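Local coordinates for uncharacterized protein (Eubacterium rectale, PDB 5COZ) that is of unknown function but carries a domain resembling the regulatory protein YycH and is probably a membrane-tethered lipoprotein, at residues K36-V39 and L43-D46; K177-N182 and S254-P259. All coordinates share one frame; numbering follows the deposited sequence.

Interaction 1 of 2, residues K36-V39 and L43-D46; sequences KCVV and LNID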
loop_
_atom_site.group_PDB
_atom_site.type_symbol
_atom_site.label_atom_id
_atom_site.label_comp_id
_atom_site.label_asym_id
_atom_site.label_seq_id
_atom_site.Cartn_x
_atom_site.Cartn_y
_atom_site.Cartn_z
ATOM N N LYS A 36 -5.812 -6.651 -20.674
ATOM C CA LYS A 36 -5.891 -5.415 -21.444
ATOM C C LYS A 36 -6.964 -5.576 -22.520
ATOM O O LYS A 36 -6.948 -6.555 -23.265
ATOM C CB LYS A 36 -4.527 -5.053 -22.071
ATOM C CG LYS A 36 -4.566 -3.704 -22.798
ATOM C CD LYS A 36 -3.174 -3.261 -23.275
ATOM C CE LYS A 36 -3.185 -1.962 -24.061
ATOM N NZ LYS A 36 -3.395 -0.767 -23.194
ATOM N N CYS A 37 -7.915 -4.657 -22.566
ATOM C CA CYS A 37 -8.971 -4.663 -23.578
ATOM C C CYS A 37 -9.706 -3.337 -23.576
ATOM O O CYS A 37 -9.749 -2.639 -22.562
ATOM C CB CYS A 37 -9.952 -5.811 -23.364
ATOM S SG CYS A 37 -10.835 -5.735 -21.791
ATOM N N VAL A 38 -10.328 -3.028 -24.693
ATOM C CA VAL A 38 -11.182 -1.870 -24.823
ATOM C C VAL A 38 -12.614 -2.320 -24.560
ATOM O O VAL A 38 -13.030 -3.353 -25.081
ATOM C CB VAL A 38 -11.022 -1.280 -26.250
ATOM C CG1 VAL A 38 -12.171 -0.337 -26.602
ATOM C CG2 VAL A 38 -9.675 -0.588 -26.392
ATOM N N VAL A 39 -13.363 -1.577 -23.752
ATOM C CA VAL A 39 -14.782 -1.875 -23.561
ATOM C C VAL A 39 -15.572 -1.036 -24.561
ATOM O O VAL A 39 -16.387 -1.570 -25.314
ATOM C CB VAL A 39 -15.257 -1.661 -22.115
ATOM C CG1 VAL A 39 -16.754 -1.908 -21.999
ATOM C CG2 VAL A 39 -14.471 -2.557 -21.163
ATOM N N LEU A 43 -14.029 3.817 -22.247
ATOM C CA LEU A 43 -13.737 2.900 -21.156
ATOM C C LEU A 43 -12.789 1.820 -21.606
ATOM O O LEU A 43 -13.113 0.963 -22.436
ATOM C CB LEU A 43 -15.075 2.314 -20.645
ATOM C CG LEU A 43 -15.047 1.298 -19.465
ATOM C CD1 LEU A 43 -14.306 1.790 -18.279
ATOM C CD2 LEU A 43 -16.472 0.942 -19.039
ATOM N N ASN A 44 -11.607 1.861 -21.002
ATOM C CA ASN A 44 -10.522 0.962 -21.292
ATOM C C ASN A 44 -10.117 0.163 -20.046
ATOM O O ASN A 44 -10.285 0.647 -18.917
ATOM C CB ASN A 44 -9.366 1.826 -21.765
ATOM C CG ASN A 44 -8.146 1.081 -22.156
ATOM O OD1 ASN A 44 -8.207 -0.005 -22.736
ATOM N ND2 ASN A 44 -7.015 1.665 -21.844
ATOM N N ILE A 45 -9.562 -1.010 -20.252
ATOM C CA ILE A 45 -9.025 -1.826 -19.163
ATOM C C ILE A 45 -7.555 -2.077 -19.470
ATOM O O ILE A 45 -7.242 -2.612 -20.528
ATOM C CB ILE A 45 -9.804 -3.156 -19.007
ATOM C CG1 ILE A 45 -11.308 -2.874 -18.698
ATOM C CG2 ILE A 45 -9.144 -4.021 -17.907
ATOM C CD1 ILE A 45 -12.152 -4.103 -18.701
ATOM N N ASP A 46 -6.642 -1.697 -18.573
ATOM C CA ASP A 46 -5.202 -2.001 -18.729
ATOM C C ASP A 46 -4.730 -2.240 -17.316
ATOM O O ASP A 46 -4.199 -1.343 -16.639
ATOM C CB ASP A 46 -4.468 -0.861 -19.444
ATOM C CG ASP A 46 -3.043 -1.195 -19.827
ATOM O OD1 ASP A 46 -2.574 -2.297 -19.478
ATOM O OD2 ASP A 46 -2.394 -0.350 -20.475
HETATM O O HOH W 1 -6.535 -1.391 -24.342
#
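Three backbone hydrogen bonds close the antiparallel hairpin of Cys37 and Val39 with Leu43 and Ile45. Cys37 and Ile45 form a hydrogen-bonded pair: Cys37 N gives to Ile45 O at 3.0 Å, and Ile45 N to Cys37 O at 2.8 Å. Nearer the turn, Val39 N reaches Leu43 O at 2.9 Å.

Polar side chains dominate the face that bears Lys36, Asn44 and Asp46, with Val38 among them. Lys36 runs extended, CG anti to the backbone N (chi1 -176°), until a bend at chi4 (74°) drops NZ onto Asp46 OD2 at 2.9 Å; this is a salt bridge, though weak as a hydrogen bond. Were Asp46 an alanine, the Lys36 ammonium would probably lose its carboxylate mate and be freer to swing. In the Asn44 conformer described, a water donates to OD1 at 2.7 Å and accepts a weak bond from Lys36 NZ, while ND2 bonds to Glu297 of strand 295-311.

On the face of Cys37 and Ile45, Ile45 CD1 sits 3.7 Å from Cys37 SG; Val39, at the corner of the chain, brings CG2 equally close to that methyl and lies alongside Leu43. Tyr16 of helix 16-22 and Leu280 of helix 276-288 cover this side.

The hairpin is thus amphipathic: charge and water on one face, and on the other an apolar surface that packs on these two helices.

Interaction 2 of 2, residues K177-N182 and S254-P259; sequences KELEIN and SFLDIP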
loop_
_atom_site.group_PDB
_atom_site.type_symbol
_atom_site.label_atom_id
_atom_site.label_comp_id
_atom_site.label_asym_id
_atom_site.label_seq_id
_atom_site.Cartn_x
_atom_site.Cartn_y
_atom_site.Cartn_z
ATOM N N LYS A 177 11.518 -9.783 7.344
ATOM C CA LYS A 177 11.643 -11.009 8.139
ATOM C C LYS A 177 12.191 -10.674 9.526
ATOM O O LYS A 177 11.640 -11.149 10.522
ATOM C CB LYS A 177 12.539 -12.019 7.422
ATOM C CG LYS A 177 12.632 -13.378 8.111
ATOM C CD LYS A 177 13.568 -14.289 7.327
ATOM C CE LYS A 177 13.917 -15.562 8.064
ATOM N NZ LYS A 177 12.776 -16.515 8.095
ATOM N N GLU A 178 13.247 -9.840 9.602
ATOM C CA GLU A 178 13.815 -9.382 10.889
ATOM C C GLU A 178 12.781 -8.679 11.737
ATOM O O GLU A 178 12.778 -8.815 12.959
ATOM C CB GLU A 178 14.948 -8.372 10.665
ATOM C CG GLU A 178 16.210 -8.881 10.011
ATOM C CD GLU A 178 17.227 -7.807 9.652
ATOM O OE1 GLU A 178 16.864 -6.608 9.565
ATOM O OE2 GLU A 178 18.404 -8.175 9.451
ATOM N N LEU A 179 11.888 -7.901 11.085
ATOM C CA LEU A 179 10.862 -7.154 11.806
ATOM C C LEU A 179 9.693 -8.035 12.235
ATOM O O LEU A 179 8.783 -7.567 12.930
ATOM C CB LEU A 179 10.340 -6.012 10.898
ATOM C CG LEU A 179 11.263 -4.818 10.700
ATOM C CD1 LEU A 179 10.721 -3.914 9.587
ATOM C CD2 LEU A 179 11.463 -4.023 12.008
ATOM N N GLU A 180 9.683 -9.305 11.760
ATOM C CA GLU A 180 8.649 -10.288 12.066
ATOM C C GLU A 180 7.308 -9.829 11.512
ATOM O O GLU A 180 6.255 -10.037 12.119
ATOM C CB GLU A 180 8.566 -10.617 13.579
ATOM C CG GLU A 180 9.909 -11.035 14.159
ATOM C CD GLU A 180 9.922 -11.225 15.662
ATOM O OE1 GLU A 180 9.455 -10.321 16.389
ATOM O OE2 GLU A 180 10.464 -12.256 16.117
ATOM N N ILE A 181 7.354 -9.242 10.292
ATOM C CA ILE A 181 6.144 -8.815 9.618
ATOM C C ILE A 181 5.950 -9.706 8.410
ATOM O O ILE A 181 6.736 -9.627 7.452
ATOM C CB ILE A 181 6.190 -7.307 9.211
ATOM C CG1 ILE A 181 6.491 -6.386 10.419
ATOM C CG2 ILE A 181 4.858 -6.903 8.501
ATOM C CD1 ILE A 181 6.763 -4.921 10.023
ATOM N N ASN A 182 4.917 -10.553 8.440
ATOM C CA ASN A 182 4.589 -11.392 7.285
ATOM C C ASN A 182 4.051 -10.501 6.185
ATOM O O ASN A 182 3.169 -9.668 6.450
ATOM C CB ASN A 182 3.550 -12.450 7.649
ATOM C CG ASN A 182 4.127 -13.680 8.310
ATOM O OD1 ASN A 182 5.346 -13.808 8.527
ATOM N ND2 ASN A 182 3.258 -14.621 8.637
ATOM N N SER A 254 17.355 3.673 4.244
ATOM C CA SER A 254 17.283 5.086 4.591
ATOM C C SER A 254 15.911 5.515 5.109
ATOM O O SER A 254 15.777 6.629 5.598
ATOM C CB SER A 254 17.619 5.901 3.341
ATOM O OG SER A 254 16.640 5.613 2.347
ATOM N N PHE A 255 14.886 4.661 4.984
ATOM C CA PHE A 255 13.524 5.007 5.372
ATOM C C PHE A 255 12.745 3.734 5.571
ATOM O O PHE A 255 12.794 2.850 4.714
ATOM C CB PHE A 255 12.895 5.871 4.249
ATOM C CG PHE A 255 11.517 6.411 4.526
ATOM C CD1 PHE A 255 10.388 5.645 4.258
ATOM C CD2 PHE A 255 11.344 7.710 4.983
ATOM C CE1 PHE A 255 9.106 6.159 4.483
ATOM C CE2 PHE A 255 10.058 8.228 5.188
ATOM C CZ PHE A 255 8.956 7.456 4.913
ATOM N N LEU A 256 12.055 3.606 6.721
ATOM C CA LEU A 256 11.320 2.408 7.036
ATOM C C LEU A 256 10.063 2.845 7.746
ATOM O O LEU A 256 10.145 3.390 8.851
ATOM C CB LEU A 256 12.210 1.493 7.914
ATOM C CG LEU A 256 11.827 0.041 8.089
ATOM C CD1 LEU A 256 11.617 -0.613 6.818
ATOM C CD2 LEU A 256 12.959 -0.716 8.764
ATOM N N ASP A 257 8.916 2.694 7.078
ATOM C CA ASP A 257 7.644 3.138 7.638
ATOM C C ASP A 257 6.719 1.939 7.782
ATOM O O ASP A 257 6.374 1.273 6.791
ATOM C CB ASP A 257 7.016 4.219 6.737
ATOM C CG ASP A 257 5.988 5.119 7.411
ATOM O OD1 ASP A 257 5.823 5.019 8.647
ATOM O OD2 ASP A 257 5.433 6.000 6.722
ATOM N N ILE A 258 6.347 1.646 9.034
ATOM C CA ILE A 258 5.503 0.507 9.348
ATOM C C ILE A 258 4.088 0.990 9.540
ATOM O O ILE A 258 3.855 1.872 10.357
ATOM C CB ILE A 258 5.997 -0.223 10.614
ATOM C CG1 ILE A 258 7.515 -0.599 10.517
ATOM C CG2 ILE A 258 5.132 -1.490 10.911
ATOM C CD1 ILE A 258 8.030 -1.292 11.800
ATOM N N PRO A 259 3.149 0.431 8.765
ATOM C CA PRO A 259 1.743 0.817 8.904
ATOM C C PRO A 259 1.088 0.109 10.086
ATOM O O PRO A 259 1.710 -0.787 10.692
ATOM C CB PRO A 259 1.149 0.311 7.580
ATOM C CG PRO A 259 1.890 -0.979 7.320
ATOM C CD PRO A 259 3.318 -0.680 7.798
#
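Four methyl groups supply the two closest approaches between Leu179 and Leu256 and between Ile181 and Ile258, although the backbones stay well apart: the nearest CA atoms, those of Ile181 and Ile258, are 9.3 Å from each other. The touching is left to methyl groups, all four residues being buried.

Leu179 and Leu256 meet tip to tip, CD1 of the former 4.0 Å from CD2 of the latter. The same Leu179 CD1 stands 4.4 Å from Ile258 CD1, a looser approach that places this methyl near both strand residues. Ile181 reaches across with CD1 to the short branch of Ile258, CG2, at 3.9 Å. In Ile181 the long branch CG1 lies anti to the carbonyl carbon (chi1 -55°) and carries CD1 out to the strand.

What brings two hydrophobic residues so close in sequence to the same strand is the way helix 165-178 ends. Glu180 takes a positive phi (64°) in a Schellman motif, and its N bonds to Lys177 O at 3.0 Å. The chain turns out of the helix there, with Leu179 before the turn and Ile181 after it both directed at the strand. Leu256 and Ile258, two apart on strand 252-258, share the face that receives them. Leu83 and Leu79 of helix 73-87 pack on this strand face too.

Held by dispersion and water exclusion alone, the contact has no directional bond to fix its register; modest in area (154 Å²), it rests on the burial of the four side chains between helix end and sheet.

In the fold
Interaction 1 and interaction 2 illustrate local and long-range assembly within one chain. The first comes earlier in the sequence and is complete before the second begins; it joins adjacent strands 34-40 and 43-50 of the mixed sheet. The second spans 71 intervening residues and brings the end of helix 165-178 to strand 252-258 of the antiparallel sheet. Their centres lie 36 Å apart on opposite sides of the chain's centre, with about 25 Å between nearest atoms, so neither touches the other. They share no strand or helix. Interaction 1 is peripheral and partly buried and pairs two strands within the mixed sheet, whereas interaction 2 is buried and packs a helix end onto the antiparallel sheet.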